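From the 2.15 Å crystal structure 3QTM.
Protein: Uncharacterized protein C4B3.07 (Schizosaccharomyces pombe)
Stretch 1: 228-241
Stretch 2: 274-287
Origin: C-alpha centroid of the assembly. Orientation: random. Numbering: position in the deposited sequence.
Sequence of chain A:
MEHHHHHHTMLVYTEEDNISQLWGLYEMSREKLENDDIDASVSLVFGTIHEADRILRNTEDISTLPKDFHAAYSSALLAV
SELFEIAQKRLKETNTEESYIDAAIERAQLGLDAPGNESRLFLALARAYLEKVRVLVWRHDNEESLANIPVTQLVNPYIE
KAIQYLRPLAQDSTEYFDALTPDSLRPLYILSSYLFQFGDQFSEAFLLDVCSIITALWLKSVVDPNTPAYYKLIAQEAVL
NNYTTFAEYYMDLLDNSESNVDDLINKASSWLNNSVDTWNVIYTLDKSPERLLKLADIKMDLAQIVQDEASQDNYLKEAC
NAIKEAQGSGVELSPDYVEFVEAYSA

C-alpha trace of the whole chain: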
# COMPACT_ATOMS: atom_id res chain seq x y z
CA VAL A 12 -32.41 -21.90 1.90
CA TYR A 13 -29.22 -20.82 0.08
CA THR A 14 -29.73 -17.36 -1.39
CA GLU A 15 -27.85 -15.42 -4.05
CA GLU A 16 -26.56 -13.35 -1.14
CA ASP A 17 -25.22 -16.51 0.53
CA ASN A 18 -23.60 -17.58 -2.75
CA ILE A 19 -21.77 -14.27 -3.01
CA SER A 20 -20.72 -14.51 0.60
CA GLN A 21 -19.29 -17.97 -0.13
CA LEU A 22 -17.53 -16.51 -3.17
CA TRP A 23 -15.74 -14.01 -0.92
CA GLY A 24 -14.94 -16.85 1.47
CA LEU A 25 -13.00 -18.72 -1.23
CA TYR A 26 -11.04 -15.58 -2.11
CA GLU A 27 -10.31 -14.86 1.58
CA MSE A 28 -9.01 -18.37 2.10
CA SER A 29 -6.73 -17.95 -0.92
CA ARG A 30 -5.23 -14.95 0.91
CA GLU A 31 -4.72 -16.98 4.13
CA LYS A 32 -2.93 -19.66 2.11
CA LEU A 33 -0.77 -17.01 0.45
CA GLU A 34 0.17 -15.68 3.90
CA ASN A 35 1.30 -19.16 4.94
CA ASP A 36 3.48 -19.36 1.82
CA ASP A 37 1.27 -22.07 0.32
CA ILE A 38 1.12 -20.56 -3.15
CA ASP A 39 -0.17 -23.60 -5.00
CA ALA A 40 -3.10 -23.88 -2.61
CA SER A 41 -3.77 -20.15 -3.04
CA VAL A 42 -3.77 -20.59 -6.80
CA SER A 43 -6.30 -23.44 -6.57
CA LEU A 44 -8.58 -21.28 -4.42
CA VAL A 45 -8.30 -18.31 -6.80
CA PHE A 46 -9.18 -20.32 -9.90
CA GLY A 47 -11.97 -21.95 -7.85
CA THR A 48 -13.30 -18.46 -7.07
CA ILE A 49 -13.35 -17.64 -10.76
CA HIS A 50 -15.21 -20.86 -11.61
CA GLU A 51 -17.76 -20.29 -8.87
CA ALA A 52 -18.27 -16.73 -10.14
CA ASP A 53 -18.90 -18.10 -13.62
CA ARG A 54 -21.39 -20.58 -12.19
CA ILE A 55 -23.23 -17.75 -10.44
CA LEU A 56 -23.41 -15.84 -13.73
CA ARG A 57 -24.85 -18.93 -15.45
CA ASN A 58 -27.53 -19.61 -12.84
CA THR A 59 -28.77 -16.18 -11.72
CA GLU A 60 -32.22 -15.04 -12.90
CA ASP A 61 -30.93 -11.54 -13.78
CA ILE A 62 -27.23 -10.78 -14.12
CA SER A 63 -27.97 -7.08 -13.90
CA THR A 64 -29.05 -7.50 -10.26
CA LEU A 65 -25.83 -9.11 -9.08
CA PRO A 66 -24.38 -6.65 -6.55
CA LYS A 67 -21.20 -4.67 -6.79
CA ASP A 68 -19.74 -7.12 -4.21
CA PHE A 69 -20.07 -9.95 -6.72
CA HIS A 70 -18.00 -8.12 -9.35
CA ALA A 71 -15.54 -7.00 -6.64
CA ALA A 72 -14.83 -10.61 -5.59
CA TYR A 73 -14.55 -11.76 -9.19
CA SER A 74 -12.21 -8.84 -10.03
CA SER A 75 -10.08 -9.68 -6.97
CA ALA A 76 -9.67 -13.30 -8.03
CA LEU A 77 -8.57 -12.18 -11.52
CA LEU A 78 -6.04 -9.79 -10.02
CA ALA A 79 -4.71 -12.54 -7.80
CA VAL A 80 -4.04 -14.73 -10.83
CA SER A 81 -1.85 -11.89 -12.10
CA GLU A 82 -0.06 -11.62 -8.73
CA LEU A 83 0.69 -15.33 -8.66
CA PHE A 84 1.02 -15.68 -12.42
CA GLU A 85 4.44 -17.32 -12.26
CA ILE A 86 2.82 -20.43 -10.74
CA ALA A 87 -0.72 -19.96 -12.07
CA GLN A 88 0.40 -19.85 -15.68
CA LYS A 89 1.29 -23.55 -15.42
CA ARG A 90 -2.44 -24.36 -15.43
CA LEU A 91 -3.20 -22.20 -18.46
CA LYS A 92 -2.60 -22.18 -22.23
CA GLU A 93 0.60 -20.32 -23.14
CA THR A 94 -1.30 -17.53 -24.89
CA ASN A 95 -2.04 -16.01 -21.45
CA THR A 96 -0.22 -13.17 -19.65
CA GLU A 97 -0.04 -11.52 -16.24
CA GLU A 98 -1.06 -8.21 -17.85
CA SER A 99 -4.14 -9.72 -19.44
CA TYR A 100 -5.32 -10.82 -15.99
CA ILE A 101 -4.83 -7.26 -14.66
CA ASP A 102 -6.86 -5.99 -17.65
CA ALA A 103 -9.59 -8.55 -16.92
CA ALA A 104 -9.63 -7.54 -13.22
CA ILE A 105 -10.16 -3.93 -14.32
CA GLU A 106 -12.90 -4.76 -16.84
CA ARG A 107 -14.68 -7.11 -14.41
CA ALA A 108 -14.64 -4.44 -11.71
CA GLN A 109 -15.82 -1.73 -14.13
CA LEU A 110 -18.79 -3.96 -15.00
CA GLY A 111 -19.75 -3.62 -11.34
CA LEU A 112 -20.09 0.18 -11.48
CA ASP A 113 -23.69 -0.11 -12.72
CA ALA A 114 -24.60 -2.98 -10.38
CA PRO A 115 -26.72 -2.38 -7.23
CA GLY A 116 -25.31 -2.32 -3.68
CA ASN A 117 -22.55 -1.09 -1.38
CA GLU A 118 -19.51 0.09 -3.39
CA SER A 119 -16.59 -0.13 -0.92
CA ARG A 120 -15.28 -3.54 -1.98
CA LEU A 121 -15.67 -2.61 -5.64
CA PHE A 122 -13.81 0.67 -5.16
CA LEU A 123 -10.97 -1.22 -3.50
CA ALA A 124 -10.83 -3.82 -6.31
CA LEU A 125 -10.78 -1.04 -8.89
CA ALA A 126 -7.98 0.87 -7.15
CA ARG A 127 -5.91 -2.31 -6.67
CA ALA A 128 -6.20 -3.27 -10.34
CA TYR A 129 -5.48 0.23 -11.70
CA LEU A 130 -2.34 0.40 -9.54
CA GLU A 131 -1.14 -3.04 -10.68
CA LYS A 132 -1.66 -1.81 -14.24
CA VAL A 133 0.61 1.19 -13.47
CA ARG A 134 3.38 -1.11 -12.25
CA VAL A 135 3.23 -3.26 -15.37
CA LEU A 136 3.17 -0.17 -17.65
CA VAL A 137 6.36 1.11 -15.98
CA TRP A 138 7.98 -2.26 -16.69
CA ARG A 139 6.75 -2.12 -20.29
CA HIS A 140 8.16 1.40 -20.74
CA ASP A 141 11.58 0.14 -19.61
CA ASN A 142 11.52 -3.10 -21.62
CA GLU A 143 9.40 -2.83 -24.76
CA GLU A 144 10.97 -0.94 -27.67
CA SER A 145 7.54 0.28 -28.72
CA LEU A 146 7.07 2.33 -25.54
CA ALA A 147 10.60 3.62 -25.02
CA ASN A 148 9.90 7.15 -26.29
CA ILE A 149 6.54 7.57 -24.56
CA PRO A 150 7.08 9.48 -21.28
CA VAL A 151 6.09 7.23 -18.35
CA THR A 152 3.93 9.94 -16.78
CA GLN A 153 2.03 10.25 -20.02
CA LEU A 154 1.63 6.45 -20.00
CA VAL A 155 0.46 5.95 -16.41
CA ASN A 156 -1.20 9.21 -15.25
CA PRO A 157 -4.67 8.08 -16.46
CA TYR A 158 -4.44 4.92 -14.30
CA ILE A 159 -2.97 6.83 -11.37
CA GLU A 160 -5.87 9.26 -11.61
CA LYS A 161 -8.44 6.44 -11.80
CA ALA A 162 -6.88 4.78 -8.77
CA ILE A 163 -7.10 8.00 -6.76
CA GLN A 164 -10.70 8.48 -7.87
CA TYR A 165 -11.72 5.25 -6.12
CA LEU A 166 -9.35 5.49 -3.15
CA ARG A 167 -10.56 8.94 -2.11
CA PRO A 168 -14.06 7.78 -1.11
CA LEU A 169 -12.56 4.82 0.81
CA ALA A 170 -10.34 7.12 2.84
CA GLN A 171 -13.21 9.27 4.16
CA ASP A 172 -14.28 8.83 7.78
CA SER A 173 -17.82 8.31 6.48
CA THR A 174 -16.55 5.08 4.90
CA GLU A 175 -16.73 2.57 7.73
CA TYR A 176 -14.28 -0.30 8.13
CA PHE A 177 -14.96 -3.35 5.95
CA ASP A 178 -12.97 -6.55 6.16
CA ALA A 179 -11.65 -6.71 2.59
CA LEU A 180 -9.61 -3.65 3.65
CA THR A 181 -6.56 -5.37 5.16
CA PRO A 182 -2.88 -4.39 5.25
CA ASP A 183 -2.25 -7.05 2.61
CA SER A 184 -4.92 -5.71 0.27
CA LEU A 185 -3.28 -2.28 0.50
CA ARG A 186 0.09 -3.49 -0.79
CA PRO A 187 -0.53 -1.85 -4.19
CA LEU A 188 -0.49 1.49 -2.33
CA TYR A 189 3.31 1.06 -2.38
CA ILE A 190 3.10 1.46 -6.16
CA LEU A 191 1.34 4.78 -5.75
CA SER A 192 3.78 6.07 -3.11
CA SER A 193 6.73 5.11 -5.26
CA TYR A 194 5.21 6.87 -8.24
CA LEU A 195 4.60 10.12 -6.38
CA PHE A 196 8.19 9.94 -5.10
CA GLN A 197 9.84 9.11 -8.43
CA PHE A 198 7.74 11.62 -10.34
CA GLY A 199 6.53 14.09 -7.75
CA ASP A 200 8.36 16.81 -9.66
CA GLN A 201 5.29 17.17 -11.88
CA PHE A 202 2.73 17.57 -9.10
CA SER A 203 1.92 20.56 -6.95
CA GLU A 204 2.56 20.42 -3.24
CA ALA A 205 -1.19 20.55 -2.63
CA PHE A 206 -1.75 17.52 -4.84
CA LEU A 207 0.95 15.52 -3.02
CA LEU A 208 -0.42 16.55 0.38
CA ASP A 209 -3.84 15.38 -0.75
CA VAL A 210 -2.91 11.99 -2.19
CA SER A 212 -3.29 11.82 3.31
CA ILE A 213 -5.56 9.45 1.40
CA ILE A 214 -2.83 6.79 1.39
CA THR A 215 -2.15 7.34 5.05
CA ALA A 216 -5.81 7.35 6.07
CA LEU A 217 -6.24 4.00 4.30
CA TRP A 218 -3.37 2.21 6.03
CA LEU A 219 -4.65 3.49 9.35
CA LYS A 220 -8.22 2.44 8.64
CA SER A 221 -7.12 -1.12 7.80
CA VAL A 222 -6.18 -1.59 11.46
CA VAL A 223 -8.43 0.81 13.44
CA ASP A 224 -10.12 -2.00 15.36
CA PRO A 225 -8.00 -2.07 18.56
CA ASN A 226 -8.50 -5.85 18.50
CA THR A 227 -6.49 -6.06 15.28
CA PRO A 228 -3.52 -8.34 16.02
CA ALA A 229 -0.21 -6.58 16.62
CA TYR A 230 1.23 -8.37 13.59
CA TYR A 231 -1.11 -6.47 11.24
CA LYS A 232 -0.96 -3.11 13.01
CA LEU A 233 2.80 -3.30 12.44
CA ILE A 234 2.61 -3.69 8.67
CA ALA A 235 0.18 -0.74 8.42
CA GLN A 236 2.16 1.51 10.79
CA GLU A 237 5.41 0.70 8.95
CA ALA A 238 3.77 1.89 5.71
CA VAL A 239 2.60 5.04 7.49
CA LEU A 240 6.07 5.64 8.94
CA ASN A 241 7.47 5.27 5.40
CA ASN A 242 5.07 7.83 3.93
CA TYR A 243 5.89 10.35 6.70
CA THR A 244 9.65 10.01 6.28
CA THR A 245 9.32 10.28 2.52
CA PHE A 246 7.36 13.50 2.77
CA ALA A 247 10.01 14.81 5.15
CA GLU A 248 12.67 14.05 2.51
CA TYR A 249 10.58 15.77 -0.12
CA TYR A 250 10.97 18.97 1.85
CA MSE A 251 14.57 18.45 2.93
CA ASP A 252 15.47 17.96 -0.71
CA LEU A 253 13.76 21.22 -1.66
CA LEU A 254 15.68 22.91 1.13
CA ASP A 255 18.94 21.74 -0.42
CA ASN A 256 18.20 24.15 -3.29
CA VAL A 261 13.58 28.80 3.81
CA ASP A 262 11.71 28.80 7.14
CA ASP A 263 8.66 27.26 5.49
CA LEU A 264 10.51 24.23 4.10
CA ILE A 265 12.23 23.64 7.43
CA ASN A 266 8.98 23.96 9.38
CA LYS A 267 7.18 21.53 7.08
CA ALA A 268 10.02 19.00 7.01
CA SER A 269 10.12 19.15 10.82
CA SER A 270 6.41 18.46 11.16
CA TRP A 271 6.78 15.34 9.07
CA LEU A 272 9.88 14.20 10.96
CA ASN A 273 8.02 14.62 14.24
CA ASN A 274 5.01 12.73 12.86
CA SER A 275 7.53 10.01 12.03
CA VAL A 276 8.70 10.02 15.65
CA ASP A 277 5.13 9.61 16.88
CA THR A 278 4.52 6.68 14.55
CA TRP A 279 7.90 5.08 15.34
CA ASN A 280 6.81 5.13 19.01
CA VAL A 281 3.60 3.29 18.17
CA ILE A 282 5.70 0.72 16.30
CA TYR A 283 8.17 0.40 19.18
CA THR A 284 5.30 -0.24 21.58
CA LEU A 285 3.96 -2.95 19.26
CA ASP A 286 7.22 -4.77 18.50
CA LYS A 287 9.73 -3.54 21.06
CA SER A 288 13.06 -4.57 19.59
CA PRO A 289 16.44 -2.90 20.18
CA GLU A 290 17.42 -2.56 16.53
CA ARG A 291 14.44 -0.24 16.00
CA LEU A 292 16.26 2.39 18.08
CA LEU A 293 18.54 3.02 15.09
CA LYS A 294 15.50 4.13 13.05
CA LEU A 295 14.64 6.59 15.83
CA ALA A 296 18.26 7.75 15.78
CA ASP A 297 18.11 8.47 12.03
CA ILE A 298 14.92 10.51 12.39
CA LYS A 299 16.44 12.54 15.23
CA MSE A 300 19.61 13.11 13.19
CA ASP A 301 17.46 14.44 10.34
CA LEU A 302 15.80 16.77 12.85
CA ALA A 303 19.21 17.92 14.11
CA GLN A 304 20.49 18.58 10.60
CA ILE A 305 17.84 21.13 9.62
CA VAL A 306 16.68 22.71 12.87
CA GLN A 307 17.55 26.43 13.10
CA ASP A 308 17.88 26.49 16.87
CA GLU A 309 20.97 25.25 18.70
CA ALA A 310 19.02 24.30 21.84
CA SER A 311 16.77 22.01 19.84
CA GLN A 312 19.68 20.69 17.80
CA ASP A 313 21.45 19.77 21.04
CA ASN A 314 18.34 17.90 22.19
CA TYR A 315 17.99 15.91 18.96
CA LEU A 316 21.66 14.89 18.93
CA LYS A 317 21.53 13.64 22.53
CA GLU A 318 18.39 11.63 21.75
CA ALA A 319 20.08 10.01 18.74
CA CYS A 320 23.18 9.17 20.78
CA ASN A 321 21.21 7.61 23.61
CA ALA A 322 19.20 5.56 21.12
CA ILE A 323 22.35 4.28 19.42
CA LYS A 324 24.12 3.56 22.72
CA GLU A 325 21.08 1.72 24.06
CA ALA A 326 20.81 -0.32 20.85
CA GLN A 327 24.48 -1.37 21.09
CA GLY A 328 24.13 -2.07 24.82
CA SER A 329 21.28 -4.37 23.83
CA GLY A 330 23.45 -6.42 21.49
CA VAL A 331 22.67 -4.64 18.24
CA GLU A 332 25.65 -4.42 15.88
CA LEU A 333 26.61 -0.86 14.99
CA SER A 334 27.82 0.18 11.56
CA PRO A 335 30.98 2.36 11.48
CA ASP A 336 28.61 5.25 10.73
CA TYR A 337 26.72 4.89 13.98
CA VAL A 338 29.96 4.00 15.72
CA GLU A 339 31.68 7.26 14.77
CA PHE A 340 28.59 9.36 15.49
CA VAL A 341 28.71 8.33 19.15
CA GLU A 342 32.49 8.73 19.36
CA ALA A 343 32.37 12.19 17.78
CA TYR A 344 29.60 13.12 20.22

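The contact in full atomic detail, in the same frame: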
# COMPACT_ATOMS: atom_id res chain seq x y z
N PRO A 228 -4.75 -7.78 15.47
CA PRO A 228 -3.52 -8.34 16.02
C PRO A 228 -2.34 -7.41 15.78
O PRO A 228 -2.30 -6.70 14.77
CB PRO A 228 -3.33 -9.62 15.20
CG PRO A 228 -4.70 -9.99 14.76
CD PRO A 228 -5.42 -8.70 14.53
N ALA A 229 -1.38 -7.43 16.70
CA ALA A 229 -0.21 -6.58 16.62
C ALA A 229 0.49 -6.77 15.28
O ALA A 229 0.93 -5.80 14.65
CB ALA A 229 0.73 -6.86 17.78
N TYR A 230 0.59 -8.02 14.86
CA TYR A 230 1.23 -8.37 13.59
C TYR A 230 0.74 -7.52 12.41
O TYR A 230 1.54 -7.10 11.57
CB TYR A 230 1.01 -9.86 13.29
CG TYR A 230 1.52 -10.27 11.93
CD1 TYR A 230 2.88 -10.56 11.73
CD2 TYR A 230 0.66 -10.37 10.84
CE1 TYR A 230 3.36 -10.93 10.47
CE2 TYR A 230 1.13 -10.74 9.59
CZ TYR A 230 2.48 -11.02 9.41
OH TYR A 230 2.93 -11.39 8.16
N TYR A 231 -0.56 -7.27 12.35
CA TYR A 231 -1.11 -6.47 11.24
C TYR A 231 -0.98 -4.97 11.46
O TYR A 231 -0.71 -4.23 10.51
CB TYR A 231 -2.56 -6.87 10.94
CG TYR A 231 -2.67 -8.32 10.51
CD1 TYR A 231 -2.25 -8.73 9.25
CD2 TYR A 231 -3.17 -9.29 11.39
CE1 TYR A 231 -2.33 -10.06 8.86
CE2 TYR A 231 -3.25 -10.63 11.02
CZ TYR A 231 -2.83 -11.01 9.75
OH TYR A 231 -2.91 -12.32 9.37
N LYS A 232 -1.17 -4.52 12.69
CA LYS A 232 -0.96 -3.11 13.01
C LYS A 232 0.45 -2.69 12.60
O LYS A 232 0.66 -1.58 12.12
CB LYS A 232 -1.16 -2.87 14.50
CG LYS A 232 -2.55 -3.10 15.01
CD LYS A 232 -2.62 -2.79 16.49
CE LYS A 232 -3.99 -3.06 17.08
NZ LYS A 232 -4.03 -2.69 18.52
N LEU A 233 1.41 -3.58 12.78
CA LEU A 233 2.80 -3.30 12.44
C LEU A 233 3.00 -3.00 10.96
O LEU A 233 3.66 -2.03 10.59
CB LEU A 233 3.69 -4.49 12.82
CG LEU A 233 4.38 -4.40 14.17
CD1 LEU A 233 5.15 -5.70 14.46
CD2 LEU A 233 5.31 -3.19 14.17
N ILE A 234 2.45 -3.86 10.11
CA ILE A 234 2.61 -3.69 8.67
C ILE A 234 2.04 -2.34 8.22
O ILE A 234 2.69 -1.60 7.47
CB ILE A 234 1.92 -4.83 7.87
CG1 ILE A 234 2.48 -6.19 8.31
CG2 ILE A 234 2.10 -4.59 6.36
CD1 ILE A 234 1.92 -7.38 7.54
N ALA A 235 0.84 -2.02 8.70
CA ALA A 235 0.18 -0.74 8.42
C ALA A 235 0.98 0.47 8.93
O ALA A 235 1.18 1.45 8.21
CB ALA A 235 -1.23 -0.73 9.02
N GLN A 236 1.43 0.40 10.18
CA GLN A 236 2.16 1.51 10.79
C GLN A 236 3.52 1.71 10.12
O GLN A 236 3.96 2.84 9.94
CB GLN A 236 2.32 1.31 12.30
CG GLN A 236 1.02 1.40 13.10
CD GLN A 236 0.42 2.81 13.13
OE1 GLN A 236 0.98 3.77 12.60
NE2 GLN A 236 -0.74 2.93 13.77
N GLU A 237 4.17 0.61 9.73
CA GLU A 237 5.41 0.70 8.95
C GLU A 237 5.20 1.44 7.62
O GLU A 237 6.07 2.22 7.19
CB GLU A 237 6.00 -0.68 8.68
CG GLU A 237 6.45 -1.44 9.92
CD GLU A 237 7.88 -1.13 10.31
OE1 GLU A 237 8.33 0.01 10.07
OE2 GLU A 237 8.56 -2.03 10.86
N ALA A 238 4.06 1.20 6.97
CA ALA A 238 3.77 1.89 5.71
C ALA A 238 3.48 3.37 5.99
O ALA A 238 3.84 4.24 5.20
CB ALA A 238 2.59 1.24 4.99
N VAL A 239 2.82 3.65 7.10
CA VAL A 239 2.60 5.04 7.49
C VAL A 239 3.93 5.73 7.83
O VAL A 239 4.21 6.83 7.35
CB VAL A 239 1.62 5.16 8.65
CG1 VAL A 239 1.56 6.60 9.15
CG2 VAL A 239 0.25 4.66 8.22
N LEU A 240 4.76 5.08 8.64
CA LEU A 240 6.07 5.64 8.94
C LEU A 240 6.85 5.96 7.66
O LEU A 240 7.44 7.04 7.53
CB LEU A 240 6.88 4.68 9.83
CG LEU A 240 8.31 5.11 10.15
CD1 LEU A 240 8.32 6.46 10.84
CD2 LEU A 240 9.00 4.07 11.00
N ASN A 241 6.83 5.04 6.69
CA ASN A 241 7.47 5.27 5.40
C ASN A 241 6.94 6.48 4.63
O ASN A 241 7.72 7.26 4.06
CB ASN A 241 7.34 4.03 4.51
CG ASN A 241 7.94 4.24 3.13
OD1 ASN A 241 9.14 4.45 3.00
ND2 ASN A 241 7.10 4.19 2.09
N ASN A 274 6.04 13.74 13.11
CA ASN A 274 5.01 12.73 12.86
C ASN A 274 5.63 11.34 12.80
O ASN A 274 5.08 10.36 13.30
CB ASN A 274 4.29 13.03 11.54
CG ASN A 274 3.32 14.19 11.65
OD1 ASN A 274 2.76 14.46 12.72
ND2 ASN A 274 3.11 14.89 10.54
N SER A 275 6.80 11.27 12.17
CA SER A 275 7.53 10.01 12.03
C SER A 275 7.90 9.49 13.41
O SER A 275 7.79 8.30 13.69
CB SER A 275 8.78 10.21 11.18
OG SER A 275 8.42 10.61 9.87
N VAL A 276 8.34 10.40 14.29
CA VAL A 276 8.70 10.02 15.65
C VAL A 276 7.50 9.42 16.37
O VAL A 276 7.62 8.40 17.05
CB VAL A 276 9.24 11.22 16.47
CG1 VAL A 276 9.45 10.81 17.93
CG2 VAL A 276 10.53 11.72 15.85
N ASP A 277 6.35 10.06 16.21
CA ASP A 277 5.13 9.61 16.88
C ASP A 277 4.80 8.19 16.44
O ASP A 277 4.52 7.32 17.27
CB ASP A 277 3.97 10.55 16.58
CG ASP A 277 4.20 11.96 17.14
OD1 ASP A 277 4.99 12.10 18.10
OD2 ASP A 277 3.60 12.93 16.62
N THR A 278 4.85 7.97 15.13
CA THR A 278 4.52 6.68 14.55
C THR A 278 5.58 5.62 14.89
O THR A 278 5.24 4.47 15.17
CB THR A 278 4.29 6.79 13.02
OG1 THR A 278 3.12 7.58 12.78
CG2 THR A 278 4.12 5.39 12.37
N TRP A 279 6.85 6.00 14.89
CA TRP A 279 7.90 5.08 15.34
C TRP A 279 7.63 4.59 16.77
O TRP A 279 7.82 3.42 17.08
CB TRP A 279 9.30 5.71 15.26
CG TRP A 279 10.37 4.76 15.74
CD1 TRP A 279 11.09 3.87 14.99
CD2 TRP A 279 10.81 4.57 17.10
NE1 TRP A 279 11.96 3.16 15.79
CE2 TRP A 279 11.80 3.57 17.09
CE3 TRP A 279 10.46 5.17 18.32
CZ2 TRP A 279 12.45 3.15 18.25
CZ3 TRP A 279 11.10 4.75 19.46
CH2 TRP A 279 12.09 3.75 19.42
N ASN A 280 7.17 5.50 17.64
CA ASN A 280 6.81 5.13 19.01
C ASN A 280 5.68 4.12 19.09
O ASN A 280 5.70 3.21 19.92
CB ASN A 280 6.49 6.38 19.86
CG ASN A 280 7.74 7.00 20.47
OD1 ASN A 280 8.03 8.18 20.26
ND2 ASN A 280 8.51 6.20 21.21
N VAL A 281 4.67 4.27 18.23
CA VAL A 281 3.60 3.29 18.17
C VAL A 281 4.18 1.93 17.76
O VAL A 281 3.85 0.91 18.35
CB VAL A 281 2.52 3.71 17.15
CG1 VAL A 281 1.58 2.54 16.86
CG2 VAL A 281 1.75 4.96 17.65
N ILE A 282 5.06 1.94 16.77
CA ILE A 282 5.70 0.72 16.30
C ILE A 282 6.55 0.08 17.40
O ILE A 282 6.50 -1.14 17.60
CB ILE A 282 6.56 0.99 15.05
CG1 ILE A 282 5.65 1.33 13.85
CG2 ILE A 282 7.45 -0.20 14.71
CD1 ILE A 282 6.38 2.01 12.70
N TYR A 283 7.29 0.90 18.13
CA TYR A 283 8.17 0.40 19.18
C TYR A 283 7.37 -0.21 20.32
O TYR A 283 7.80 -1.17 20.95
CB TYR A 283 9.10 1.51 19.70
CG TYR A 283 10.28 1.03 20.52
CD1 TYR A 283 11.20 0.11 20.00
CD2 TYR A 283 10.51 1.53 21.80
CE1 TYR A 283 12.29 -0.30 20.73
CE2 TYR A 283 11.61 1.12 22.54
CZ TYR A 283 12.49 0.20 22.00
OH TYR A 283 13.58 -0.22 22.72
N THR A 284 6.19 0.33 20.57
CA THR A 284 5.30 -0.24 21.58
C THR A 284 4.69 -1.57 21.12
O THR A 284 4.31 -2.41 21.94
CB THR A 284 4.15 0.71 21.93
OG1 THR A 284 4.68 1.95 22.41
CG2 THR A 284 3.25 0.09 23.00
N LEU A 285 4.57 -1.74 19.81
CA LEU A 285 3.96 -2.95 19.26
C LEU A 285 4.97 -4.10 19.17
O LEU A 285 4.68 -5.22 19.57
CB LEU A 285 3.38 -2.66 17.87
CG LEU A 285 2.17 -1.73 17.86
CD1 LEU A 285 1.85 -1.25 16.43
CD2 LEU A 285 0.97 -2.43 18.49
N ASP A 286 6.14 -3.79 18.63
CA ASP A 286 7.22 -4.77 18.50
C ASP A 286 8.49 -4.16 19.07
O ASP A 286 9.37 -3.69 18.32
CB ASP A 286 7.43 -5.15 17.03
CG ASP A 286 8.59 -6.11 16.84
OD1 ASP A 286 8.61 -7.16 17.52
OD2 ASP A 286 9.48 -5.83 16.01
N LYS A 287 8.59 -4.15 20.39
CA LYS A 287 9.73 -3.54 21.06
C LYS A 287 10.98 -4.37 20.82
O LYS A 287 11.16 -5.45 21.39
CB LYS A 287 9.46 -3.39 22.56
CG LYS A 287 10.49 -2.53 23.27
CD LYS A 287 10.20 -2.43 24.75
CE LYS A 287 11.38 -1.83 25.49
NZ LYS A 287 11.10 -1.67 26.94
O HOH W 1 0.86 6.42 13.21

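Residues 229-241 and 274-285 belong to two helices that run nearly antiparallel, at 162° between their N-to-C directions, with their axes 9.3 Å apart at closest approach. The start of stretch 1 therefore lies beside the end of stretch 2. No direct hydrogen bond joins them; side-chain packing and one bridging water make the contact.

Pro-228 occupies the N-cap position, and its O accepts a hydrogen bond from Lys-232 N (3.2 Å). Ala-229 faces Leu-285, and here a small side chain accompanies a close backbone approach, the two CA atoms being 6.1 Å apart. Lys-232 offers its aliphatic base, CB lying 3.9 Å from Leu-285 CD1, while its end leads away and its ammonium is satisfied elsewhere in the structure. Leu-233 starts sideways but bends inward: its CD2 reaches Ile-282 CG2 (3.7 Å) and its CD1 touches Asp-286 CB (3.5 Å), just past the last helical residue.

Gln-236 is a knob set among Thr-278, Val-281, Ile-282 and Leu-285. Its methylenes suit apolar neighbours, CB lying 3.7 Å from Ile-282 CG1, while its amide supplies polarity: a water donates to Gln-236 OE1 (2.7 Å) and also hydrogen-bonds Thr-278 OG1 (2.6 Å). Thr-278 serves both needs, since its methyl CG2 packs 3.8 Å from Leu-240 CB.

In return, Ile-282 is a knob among Leu-233, Gln-236, Glu-237 and Leu-240. Glu-237 points away at CB, yet its end returns to bring OE1 3.8 Å from Ile-282 CD1. Val-239 adds its CG1 at 4.1 Å from Thr-278 OG1.

Leu-240, buried, is the last knob, among Ser-275, Thr-278, Trp-279 and Ile-282. Its branched end sits in the hole: CD2 meets Ile-282 CD1 (3.7 Å) and CD1 lies 3.8 Å from Ser-275 CB, where a small side chain accompanies a CA separation of 5.5 Å between Leu-240 and Ser-275.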